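Local coordinates for protein Dot/Icm T4SS effector (Legionella pneumophila, PDB 6VVE) that acts as a kinase that is switched on by inositol hexakisphosphate from the host cell and binds ADP with manganese, at residues M46-M51 with F118-G123; M51-K56 with T88-M93. All blocks are in the same frame, centred on the assembly; numbering follows the deposited sequence. Where two conformers were deposited one is given.

Strand 44-53, at the outer edge of the four-stranded antiparallel sheet, supplies one side of both contacts. Contact 1 (46-51 with 118-123) uses its middle, against the end of helix 102-121, and is a surface contact built from one lysine, a carboxylate and two tyrosines. Contact 2 (51-56 with 88-93) uses its far end, where the chain leaves the strand and meets the hairpin turn leading into strand 91-96 of the kinase's other sheet. It is partly buried, and a highly charged ligand and two waters do much of the joining. Protein charges answer each other directly in contact 1; in contact 2 many polar groups turn to phosphate.

Contact 1 (M46-M51 with F118-G123); sequences MDYVLM and FLKYHG
Lys-120 stretches from the last turn of helix 102-121 to Asp-47, Tyr-48 and Val-49 on the edge strand 44-53, tying the antiparallel sheet to the helix at a classic beta bulge, where Met-46 and Asp-47 both face Arg-39. Its CG lies anti to the backbone N (chi1 178°), and the chain is extended beyond it, a reach suited to lysine. CB comes within 4.2 Å of Val-49 CG1, and CD packs closer to the same methyl, at 3.7 Å, so the aliphatic part rests on a branched strand residue. CE passes the carbonyl oxygen of Tyr-48. At the tip, NZ donates to Tyr-48 O over 2.6 Å, forms a salt bridge with Asp-47 OD1 at 3.2 Å, and stands over the centre of the Tyr-48 ring, 4.3 Å from its centroid, in a cation-pi contact. Carboxylate, carbonyl and aromatic face thus share one ammonium group.

Asp-47 suits this place because its two oxygens divide the work. OD1 also accepts from the backbone N of Tyr-48, and both donors reach it from the same face of the carboxylate plane. OD2 serves Tyr-121, whose hydroxyl is also hydrogen-bonded to Arg-39 on the neighbouring strand. The Asp-47 and Tyr-121 side chains meet tip to tip, the carboxylate and ring planes 17° apart, and Tyr-121 OH donates to the anti lone pair of Asp-47 OD2 over 2.7 Å.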
HETATM    1  N   MSE A  46      16.491   5.088  16.990  1.00 29.71           N
HETATM    2  CA  MSE A  46      16.441   3.635  16.936  0.50 30.20           C
HETATM    3  C   MSE A  46      16.521   3.087  15.516  1.00 29.25           C
HETATM    4  O   MSE A  46      17.282   2.156  15.250  1.00 25.01           O
HETATM    5  CB  MSE A  46      15.158   3.122  17.600  0.50 28.84           C
HETATM    6  CG  MSE A  46      15.074   3.380  19.096  0.50 30.49           C
HETATM    7 SE   MSE A  46      16.571   2.636  20.107  0.50 31.71          SE
HETATM    8  CE  MSE A  46      16.577   0.831  19.338  0.50 32.86           C
ATOM      9  N   ASP A  47      15.749   3.661  14.601  1.00 19.34           N
ATOM     10  CA  ASP A  47      15.723   3.154  13.235  1.00 18.83           C
ATOM     11  C   ASP A  47      15.285   4.270  12.301  1.00 17.30           C
ATOM     12  O   ASP A  47      14.808   5.321  12.738  1.00 17.54           O
ATOM     13  CB  ASP A  47      14.794   1.936  13.123  1.00 18.75           C
ATOM     14  CG  ASP A  47      15.128   1.054  11.950  1.00 19.35           C
ATOM     15  OD1 ASP A  47      16.084   1.378  11.204  1.00 19.85           O
ATOM     16  OD2 ASP A  47      14.432   0.031  11.783  1.00 19.43           O
ATOM     17  N   TYR A  48      15.437   4.012  11.001  1.00 17.02           N
ATOM     18  CA  TYR A  48      15.108   4.985   9.970  1.00 15.91           C
ATOM     19  C   TYR A  48      14.482   4.287   8.768  1.00 15.44           C
ATOM     20  O   TYR A  48      14.606   3.072   8.587  1.00 16.24           O
ATOM     21  CB  TYR A  48      16.358   5.762   9.519  1.00 22.05           C
ATOM     22  CG  TYR A  48      17.409   4.876   8.891  1.00 29.10           C
ATOM     23  CD1 TYR A  48      18.372   4.245   9.672  1.00 33.99           C
ATOM     24  CD2 TYR A  48      17.432   4.658   7.518  1.00 31.48           C
ATOM     25  CE1 TYR A  48      19.328   3.429   9.103  1.00 39.41           C
ATOM     26  CE2 TYR A  48      18.387   3.844   6.939  1.00 37.14           C
ATOM     27  CZ  TYR A  48      19.333   3.231   7.735  1.00 41.46           C
ATOM     28  OH  TYR A  48      20.284   2.417   7.163  1.00 45.14           O
ATOM     29  N   VAL A  49      13.799   5.079   7.949  1.00 14.37           N
ATOM     30  CA  VAL A  49      13.280   4.632   6.664  1.00 19.66           C
ATOM     31  C   VAL A  49      13.539   5.722   5.632  1.00 19.95           C
ATOM     32  O   VAL A  49      13.538   6.915   5.946  1.00 16.26           O
ATOM     33  CB  VAL A  49      11.774   4.302   6.716  1.00 18.43           C
ATOM     34  CG1 VAL A  49      11.529   3.099   7.624  1.00 23.52           C
ATOM     35  CG2 VAL A  49      10.975   5.523   7.169  1.00 12.58           C
ATOM     36  N   LEU A  50      13.761   5.304   4.390  1.00 16.46           N
ATOM     37  CA  LEU A  50      13.972   6.231   3.284  1.00 18.62           C
ATOM     38  C   LEU A  50      12.617   6.659   2.734  1.00 16.42           C
ATOM     39  O   LEU A  50      11.738   5.815   2.496  1.00 17.39           O
ATOM     40  CB  LEU A  50      14.818   5.573   2.199  1.00 21.74           C
ATOM     41  CG  LEU A  50      14.928   6.273   0.848  1.00 28.49           C
ATOM     42  CD1 LEU A  50      15.394   7.718   0.976  1.00 28.12           C
ATOM     43  CD2 LEU A  50      15.886   5.484  -0.058  1.00 33.80           C
HETATM   44  N   MSE A  51      12.449   7.966   2.538  1.00 14.77           N
HETATM   45  CA  MSE A  51      11.192   8.496   2.001  1.00 15.20           C
HETATM   46  C   MSE A  51      11.302   8.845   0.510  1.00 16.41           C
HETATM   47  O   MSE A  51      10.475   8.404  -0.282  1.00 17.12           O
HETATM   48  CB  MSE A  51      10.751   9.726   2.798  1.00 17.50           C
HETATM   49  CG  MSE A  51      10.549   9.484   4.296  1.00 16.54           C
HETATM   50 SE   MSE A  51       9.241   8.093   4.756  1.00 17.22          SE
HETATM   51  CE  MSE A  51       7.715   8.698   3.731  1.00 21.00           C
ATOM     52  N   PHE A 118       6.428  -0.454   9.118  1.00 15.06           N
ATOM     53  CA  PHE A 118       5.841  -1.779   8.945  1.00 13.25           C
ATOM     54  C   PHE A 118       6.305  -2.402   7.634  1.00 13.19           C
ATOM     55  O   PHE A 118       6.738  -3.561   7.601  1.00 15.56           O
ATOM     56  CB  PHE A 118       4.314  -1.694   8.982  1.00 13.26           C
ATOM     57  CG  PHE A 118       3.630  -2.990   8.636  1.00 16.74           C
ATOM     58  CD1 PHE A 118       3.392  -3.338   7.310  1.00 17.86           C
ATOM     59  CD2 PHE A 118       3.231  -3.862   9.635  1.00 16.03           C
ATOM     60  CE1 PHE A 118       2.781  -4.532   6.992  1.00 18.87           C
ATOM     61  CE2 PHE A 118       2.610  -5.062   9.317  1.00 15.84           C
ATOM     62  CZ  PHE A 118       2.385  -5.393   7.999  1.00 18.44           C
ATOM     63  N   LEU A 119       6.230  -1.634   6.538  1.00 13.79           N
ATOM     64  CA  LEU A 119       6.643  -2.154   5.242  1.00 15.53           C
ATOM     65  C   LEU A 119       8.107  -2.572   5.258  1.00 19.58           C
ATOM     66  O   LEU A 119       8.458  -3.643   4.742  1.00 21.56           O
ATOM     67  CB  LEU A 119       6.396  -1.112   4.151  1.00 14.01           C
ATOM     68  CG  LEU A 119       4.948  -0.734   3.871  1.00 13.78           C
ATOM     69  CD1 LEU A 119       4.886   0.373   2.793  1.00 14.72           C
ATOM     70  CD2 LEU A 119       4.135  -1.935   3.451  1.00 15.02           C
ATOM     71  N   LYS A 120       8.973  -1.747   5.852  1.00 14.74           N
ATOM     72  CA  LYS A 120      10.387  -2.097   5.930  1.00 16.47           C
ATOM     73  C   LYS A 120      10.593  -3.387   6.713  1.00 15.28           C
ATOM     74  O   LYS A 120      11.337  -4.278   6.281  1.00 17.49           O
ATOM     75  CB  LYS A 120      11.181  -0.947   6.557  1.00 20.67           C
ATOM     76  CG  LYS A 120      12.661  -1.252   6.731  1.00 25.26           C
ATOM     77  CD  LYS A 120      13.418  -0.072   7.313  1.00 29.98           C
ATOM     78  CE  LYS A 120      14.844  -0.469   7.680  1.00 34.56           C
ATOM     79  NZ  LYS A 120      15.673   0.704   8.075  1.00 37.69           N
ATOM     80  N   TYR A 121       9.948  -3.503   7.875  1.00 17.25           N
ATOM     81  CA  TYR A 121      10.124  -4.670   8.726  1.00 19.46           C
ATOM     82  C   TYR A 121       9.526  -5.938   8.125  1.00 24.27           C
ATOM     83  O   TYR A 121       9.735  -7.024   8.685  1.00 25.67           O
ATOM     84  CB  TYR A 121       9.509  -4.404  10.099  1.00 19.96           C
ATOM     85  CG  TYR A 121      10.192  -3.279  10.867  1.00 20.90           C
ATOM     86  CD1 TYR A 121      11.472  -2.872  10.546  1.00 24.52           C
ATOM     87  CD2 TYR A 121       9.543  -2.626  11.906  1.00 21.36           C
ATOM     88  CE1 TYR A 121      12.097  -1.845  11.246  1.00 25.31           C
ATOM     89  CE2 TYR A 121      10.151  -1.611  12.613  1.00 20.72           C
ATOM     90  CZ  TYR A 121      11.429  -1.222  12.282  1.00 21.98           C
ATOM     91  OH  TYR A 121      12.048  -0.204  12.972  1.00 20.36           O
ATOM     92  N   HIS A 122       8.797  -5.831   7.011  1.00 17.39           N
ATOM     93  CA  HIS A 122       8.330  -6.986   6.266  1.00 20.58           C
ATOM     94  C   HIS A 122       8.968  -7.097   4.888  1.00 18.52           C
ATOM     95  O   HIS A 122       8.607  -7.997   4.125  1.00 19.54           O
ATOM     96  CB  HIS A 122       6.807  -6.939   6.131  1.00 23.21           C
ATOM     97  CG  HIS A 122       6.084  -7.125   7.428  1.00 26.61           C
ATOM     98  ND1 HIS A 122       6.176  -6.223   8.467  1.00 28.07           N
ATOM     99  CD2 HIS A 122       5.272  -8.117   7.862  1.00 28.46           C
ATOM    100  CE1 HIS A 122       5.443  -6.648   9.481  1.00 27.92           C
ATOM    101  NE2 HIS A 122       4.886  -7.796   9.141  1.00 27.10           N
ATOM    102  N   GLY A 123       9.908  -6.220   4.556  1.00 23.15           N
ATOM    103  CA  GLY A 123      10.595  -6.292   3.277  1.00 25.03           C
ATOM    104  C   GLY A 123       9.697  -6.122   2.072  1.00 23.28           C
ATOM    105  O   GLY A 123       9.888  -6.809   1.064  1.00 24.07           O
TER

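Contact 2 (M51-K56 with T88-M93); sequences MWKSHK and TEDKAM. With IHP (inositol hexakisphosphate), chain B.
The imidazole of His-55 crosses the Asp-90 side chain at about a right angle, NE2 giving OD2 a nearly straight 2.8 Å hydrogen bond. This His-carboxylate pair joins the loop just past strand 44-53 to the turn before strand 91-96, within the inositol hexakisphosphate pocket. OD2 lies in the ring plane, while NE2 meets the carboxylate on its anti side, 25° out of plane. Thr-88 CB lies over one ring face, offset toward the rim, 4.2 Å from the imidazole centroid in a CH-pi contact. Lys-53 runs side by side with Asp-90, its CD 3.5 Å from OD2.

Lys-91 and Trp-52, also of the pocket, cross obliquely, with Lys-91 CD over the face of the five-membered ring, 3.8 Å from its centroid. The lysine chain bends at chi3 (68°), setting CE toward the ligand; NZ then donates to O26 and O31 on two phosphates. Trp-52 NE1 gives its N-H to the same O26, 2.8 Å away. Long lysine and broad indole each offer carbon to the other and N-H to phosphate. Ser-54 OG and His-55 N bind further phosphate oxygens, and one water links Lys-53 O, Thr-88 OG1 and ligand O21.

The ligand thus probably fastens the edge strand to the five-stranded sheet, consistent with activation; nearby phosphates and Asp-90 may favour a protonated His-55, though a neutral ring protonated on NE2 would bond alike.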
HETATM    1  N   MSE A  51      12.449   7.966   2.538  1.00 14.77           N
HETATM    2  CA  MSE A  51      11.192   8.496   2.001  1.00 15.20           C
HETATM    3  C   MSE A  51      11.302   8.845   0.510  1.00 16.41           C
HETATM    4  O   MSE A  51      10.475   8.404  -0.282  1.00 17.12           O
HETATM    5  CB  MSE A  51      10.751   9.726   2.798  1.00 17.50           C
HETATM    6  CG  MSE A  51      10.549   9.484   4.296  1.00 16.54           C
HETATM    7 SE   MSE A  51       9.241   8.093   4.756  1.00 17.22          SE
HETATM    8  CE  MSE A  51       7.715   8.698   3.731  1.00 21.00           C
ATOM      9  N   TRP A  52      12.315   9.622   0.128  1.00 14.13           N
ATOM     10  CA  TRP A  52      12.525   9.964  -1.275  1.00 23.35           C
ATOM     11  C   TRP A  52      13.909  10.583  -1.440  1.00 23.46           C
ATOM     12  O   TRP A  52      14.596  10.893  -0.460  1.00 21.43           O
ATOM     13  CB  TRP A  52      11.443  10.922  -1.794  1.00 21.88           C
ATOM     14  CG  TRP A  52      11.373  12.238  -1.070  1.00 18.10           C
ATOM     15  CD1 TRP A  52      12.206  13.311  -1.228  1.00 18.95           C
ATOM     16  CD2 TRP A  52      10.407  12.621  -0.082  1.00 17.56           C
ATOM     17  NE1 TRP A  52      11.820  14.333  -0.390  1.00 19.92           N
ATOM     18  CE2 TRP A  52      10.721  13.933   0.324  1.00 16.78           C
ATOM     19  CE3 TRP A  52       9.312  11.974   0.509  1.00 15.85           C
ATOM     20  CZ2 TRP A  52       9.981  14.612   1.289  1.00 17.97           C
ATOM     21  CZ3 TRP A  52       8.575  12.650   1.461  1.00 17.79           C
ATOM     22  CH2 TRP A  52       8.913  13.958   1.841  1.00 18.14           C
ATOM     23  N   LYS A  53      14.309  10.761  -2.703  1.00 24.31           N
ATOM     24  CA  LYS A  53      15.579  11.385  -3.047  1.00 26.64           C
ATOM     25  C   LYS A  53      15.370  12.878  -3.265  1.00 23.62           C
ATOM     26  O   LYS A  53      14.365  13.296  -3.843  1.00 20.22           O
ATOM     27  CB  LYS A  53      16.174  10.743  -4.302  1.00 33.15           C
ATOM     28  CG  LYS A  53      17.560  11.266  -4.679  1.00 43.88           C
ATOM     29  CD  LYS A  53      18.222  10.381  -5.736  1.00 51.79           C
ATOM     30  CE  LYS A  53      19.621  10.876  -6.105  1.00 56.36           C
ATOM     31  NZ  LYS A  53      20.656  10.448  -5.122  1.00 56.41           N
ATOM     32  N   SER A  54      16.324  13.675  -2.797  1.00 25.93           N
ATOM     33  CA  SER A  54      16.225  15.126  -2.809  1.00 28.76           C
ATOM     34  C   SER A  54      17.269  15.737  -3.734  1.00 35.03           C
ATOM     35  O   SER A  54      18.391  15.235  -3.839  1.00 35.91           O
ATOM     36  CB  SER A  54      16.405  15.689  -1.392  1.00 27.19           C
ATOM     37  OG  SER A  54      16.690  17.082  -1.407  1.00 25.84           O
ATOM     38  N   HIS A  55      16.890  16.833  -4.397  1.00 32.11           N
ATOM     39  CA  HIS A  55      17.798  17.611  -5.226  1.00 38.78           C
ATOM     40  C   HIS A  55      18.036  19.008  -4.657  1.00 43.76           C
ATOM     41  O   HIS A  55      18.433  19.915  -5.394  1.00 47.54           O
ATOM     42  CB  HIS A  55      17.260  17.710  -6.654  1.00 28.35           C
ATOM     43  CG  HIS A  55      17.302  16.418  -7.406  1.00 28.44           C
ATOM     44  ND1 HIS A  55      17.996  16.267  -8.585  1.00 30.89           N
ATOM     45  CD2 HIS A  55      16.737  15.215  -7.147  1.00 26.66           C
ATOM     46  CE1 HIS A  55      17.857  15.028  -9.022  1.00 30.61           C
ATOM     47  NE2 HIS A  55      17.097  14.368  -8.167  1.00 28.05           N
ATOM     48  N   LYS A  56      17.792  19.198  -3.364  1.00 48.45           N
ATOM     49  CA  LYS A  56      17.990  20.489  -2.712  1.00 42.05           C
ATOM     50  C   LYS A  56      19.357  21.080  -3.032  1.00 44.12           C
ATOM     51  O   LYS A  56      20.355  20.369  -3.075  1.00 39.65           O
ATOM     52  CB  LYS A  56      17.811  20.332  -1.198  1.00 42.94           C
ATOM     53  CG  LYS A  56      18.491  21.397  -0.342  1.00 45.83           C
ATOM     54  CD  LYS A  56      18.013  22.797  -0.677  1.00 48.89           C
ATOM     55  CE  LYS A  56      18.397  23.784   0.418  1.00 50.36           C
ATOM     56  NZ  LYS A  56      17.210  24.545   0.909  1.00 53.77           N
ATOM     57  N   THR A  88      11.006  16.761  -9.362  1.00 28.73           N
ATOM     58  CA  THR A  88      12.320  16.434  -9.896  1.00 29.67           C
ATOM     59  C   THR A  88      12.208  15.107 -10.638  1.00 28.08           C
ATOM     60  O   THR A  88      11.143  14.483 -10.678  1.00 25.26           O
ATOM     61  CB  THR A  88      13.386  16.356  -8.795  1.00 28.91           C
ATOM     62  OG1 THR A  88      13.125  15.225  -7.957  1.00 27.15           O
ATOM     63  CG2 THR A  88      13.383  17.626  -7.952  1.00 24.04           C
ATOM     64  N   GLU A  89      13.321  14.657 -11.219  1.00 25.22           N
ATOM     65  CA  GLU A  89      13.310  13.377 -11.919  1.00 40.56           C
ATOM     66  C   GLU A  89      13.045  12.208 -10.975  1.00 29.00           C
ATOM     67  O   GLU A  89      12.689  11.117 -11.436  1.00 27.70           O
ATOM     68  CB  GLU A  89      14.636  13.166 -12.655  1.00 46.07           C
ATOM     69  CG  GLU A  89      15.803  12.775 -11.760  1.00 51.92           C
ATOM     70  CD  GLU A  89      17.122  12.706 -12.511  1.00 55.15           C
ATOM     71  OE1 GLU A  89      17.111  12.352 -13.712  1.00 56.10           O
ATOM     72  OE2 GLU A  89      18.170  13.019 -11.905  1.00 55.20           O
ATOM     73  N   ASP A  90      13.203  12.413  -9.668  1.00 27.52           N
ATOM     74  CA  ASP A  90      13.074  11.349  -8.686  1.00 20.65           C
ATOM     75  C   ASP A  90      11.909  11.544  -7.727  1.00 18.95           C
ATOM     76  O   ASP A  90      11.652  10.654  -6.905  1.00 17.68           O
ATOM     77  CB  ASP A  90      14.370  11.223  -7.864  1.00 33.42           C
ATOM     78  CG  ASP A  90      15.577  10.901  -8.723  1.00 34.67           C
ATOM     79  OD1 ASP A  90      15.500   9.942  -9.514  1.00 36.02           O
ATOM     80  OD2 ASP A  90      16.595  11.613  -8.613  1.00 36.10           O
ATOM     81  N   LYS A  91      11.198  12.669  -7.803  1.00 21.28           N
ATOM     82  CA  LYS A  91      10.189  12.995  -6.807  1.00 22.05           C
ATOM     83  C   LYS A  91       8.937  13.545  -7.466  1.00 18.96           C
ATOM     84  O   LYS A  91       9.016  14.466  -8.288  1.00 19.50           O
ATOM     85  CB  LYS A  91      10.740  14.019  -5.800  1.00 21.00           C
ATOM     86  CG  LYS A  91       9.777  14.379  -4.690  1.00 20.09           C
ATOM     87  CD  LYS A  91      10.445  15.247  -3.638  1.00 17.28           C
ATOM     88  CE  LYS A  91      10.789  16.621  -4.185  1.00 18.78           C
ATOM     89  NZ  LYS A  91      11.333  17.516  -3.130  1.00 19.08           N
ATOM     90  N   ALA A  92       7.789  12.982  -7.091  1.00 21.26           N
ATOM     91  CA  ALA A  92       6.483  13.447  -7.535  1.00 22.01           C
ATOM     92  C   ALA A  92       5.855  14.342  -6.468  1.00 20.81           C
ATOM     93  O   ALA A  92       6.226  14.297  -5.292  1.00 19.66           O
ATOM     94  CB  ALA A  92       5.560  12.262  -7.835  1.00 19.86           C
HETATM   95  N   MSE A  93       4.883  15.143  -6.891  1.00 19.40           N
HETATM   96  CA  MSE A  93       4.255  16.146  -6.037  1.00 19.56           C
HETATM   97  C   MSE A  93       2.761  16.254  -6.351  1.00 20.65           C
HETATM   98  O   MSE A  93       2.372  16.669  -7.444  1.00 24.12           O
HETATM   99  CB  MSE A  93       4.942  17.496  -6.242  1.00 19.48           C
HETATM  100  CG  MSE A  93       4.473  18.627  -5.335  1.00 20.49           C
HETATM  101 SE   MSE A  93       5.496  20.198  -5.701  1.00 26.09          SE
HETATM  102  CE  MSE A  93       5.115  21.386  -4.272  1.00 31.96           C
TER
HETATM  103  C1  IHP B 401      13.509  20.847  -2.393  1.00 24.64           C
HETATM  104  C2  IHP B 401      13.995  22.301  -2.517  1.00 28.61           C
HETATM  105  C3  IHP B 401      13.194  23.236  -1.609  1.00 26.08           C
HETATM  106  C4  IHP B 401      13.256  22.765  -0.150  1.00 28.12           C
HETATM  107  C5  IHP B 401      12.656  21.351  -0.030  1.00 22.97           C
HETATM  108  C6  IHP B 401      13.367  20.356  -0.945  1.00 22.55           C
HETATM  109  O11 IHP B 401      14.446  19.999  -3.032  1.00 23.18           O
HETATM  110  P1  IHP B 401      14.037  19.301  -4.451  1.00 24.16           P
HETATM  111  O21 IHP B 401      14.453  17.851  -4.434  1.00 21.42           O
HETATM  112  O31 IHP B 401      12.548  19.419  -4.674  1.00 21.95           O
HETATM  113  O41 IHP B 401      14.765  20.019  -5.585  1.00 24.01           O
HETATM  114  O12 IHP B 401      13.833  22.691  -3.859  1.00 37.79           O
HETATM  115  P2  IHP B 401      15.120  23.352  -4.654  1.00 43.36           P
HETATM  116  O22 IHP B 401      16.361  23.230  -3.809  1.00 46.93           O
HETATM  117  O32 IHP B 401      15.321  22.616  -5.949  1.00 47.26           O
HETATM  118  O42 IHP B 401      14.831  24.806  -4.922  1.00 46.54           O
HETATM  119  O13 IHP B 401      11.858  23.204  -2.025  1.00 25.84           O
HETATM  120  P3  IHP B 401      10.999  24.595  -2.168  1.00 24.91           P
HETATM  121  O23 IHP B 401      11.934  25.790  -2.095  1.00 24.95           O
HETATM  122  O33 IHP B 401      10.281  24.582  -3.512  1.00 23.35           O
HETATM  123  O43 IHP B 401       9.970  24.688  -1.062  1.00 26.03           O
HETATM  124  O14 IHP B 401      12.540  23.644   0.660  1.00 37.42           O
HETATM  125  P4  IHP B 401      13.288  24.198   2.021  1.00 44.96           P
HETATM  126  O24 IHP B 401      14.524  24.974   1.651  1.00 48.19           O
HETATM  127  O34 IHP B 401      13.705  23.008   2.870  1.00 49.68           O
HETATM  128  O44 IHP B 401      12.345  25.085   2.796  1.00 48.14           O
HETATM  129  O15 IHP B 401      12.782  20.910   1.287  1.00 23.75           O
HETATM  130  P5  IHP B 401      11.431  20.732   2.196  1.00 24.01           P
HETATM  131  O25 IHP B 401      11.754  21.055   3.641  1.00 21.69           O
HETATM  132  O35 IHP B 401      10.347  21.658   1.714  1.00 21.55           O
HETATM  133  O45 IHP B 401      10.955  19.300   2.083  1.00 22.94           O
HETATM  134  O16 IHP B 401      12.624  19.155  -0.973  1.00 24.86           O
HETATM  135  P6  IHP B 401      13.247  17.804  -0.264  1.00 24.64           P
HETATM  136  O26 IHP B 401      13.168  16.639  -1.227  1.00 23.73           O
HETATM  137  O36 IHP B 401      14.686  18.043   0.122  1.00 21.17           O
HETATM  138  O46 IHP B 401      12.436  17.504   0.980  1.00 23.47           O
HETATM  139  O   HOH W   1      12.620   9.487  -4.701  1.00 15.38           O
HETATM  140  O   HOH W   2      13.916  15.251  -5.324  1.00 20.19           O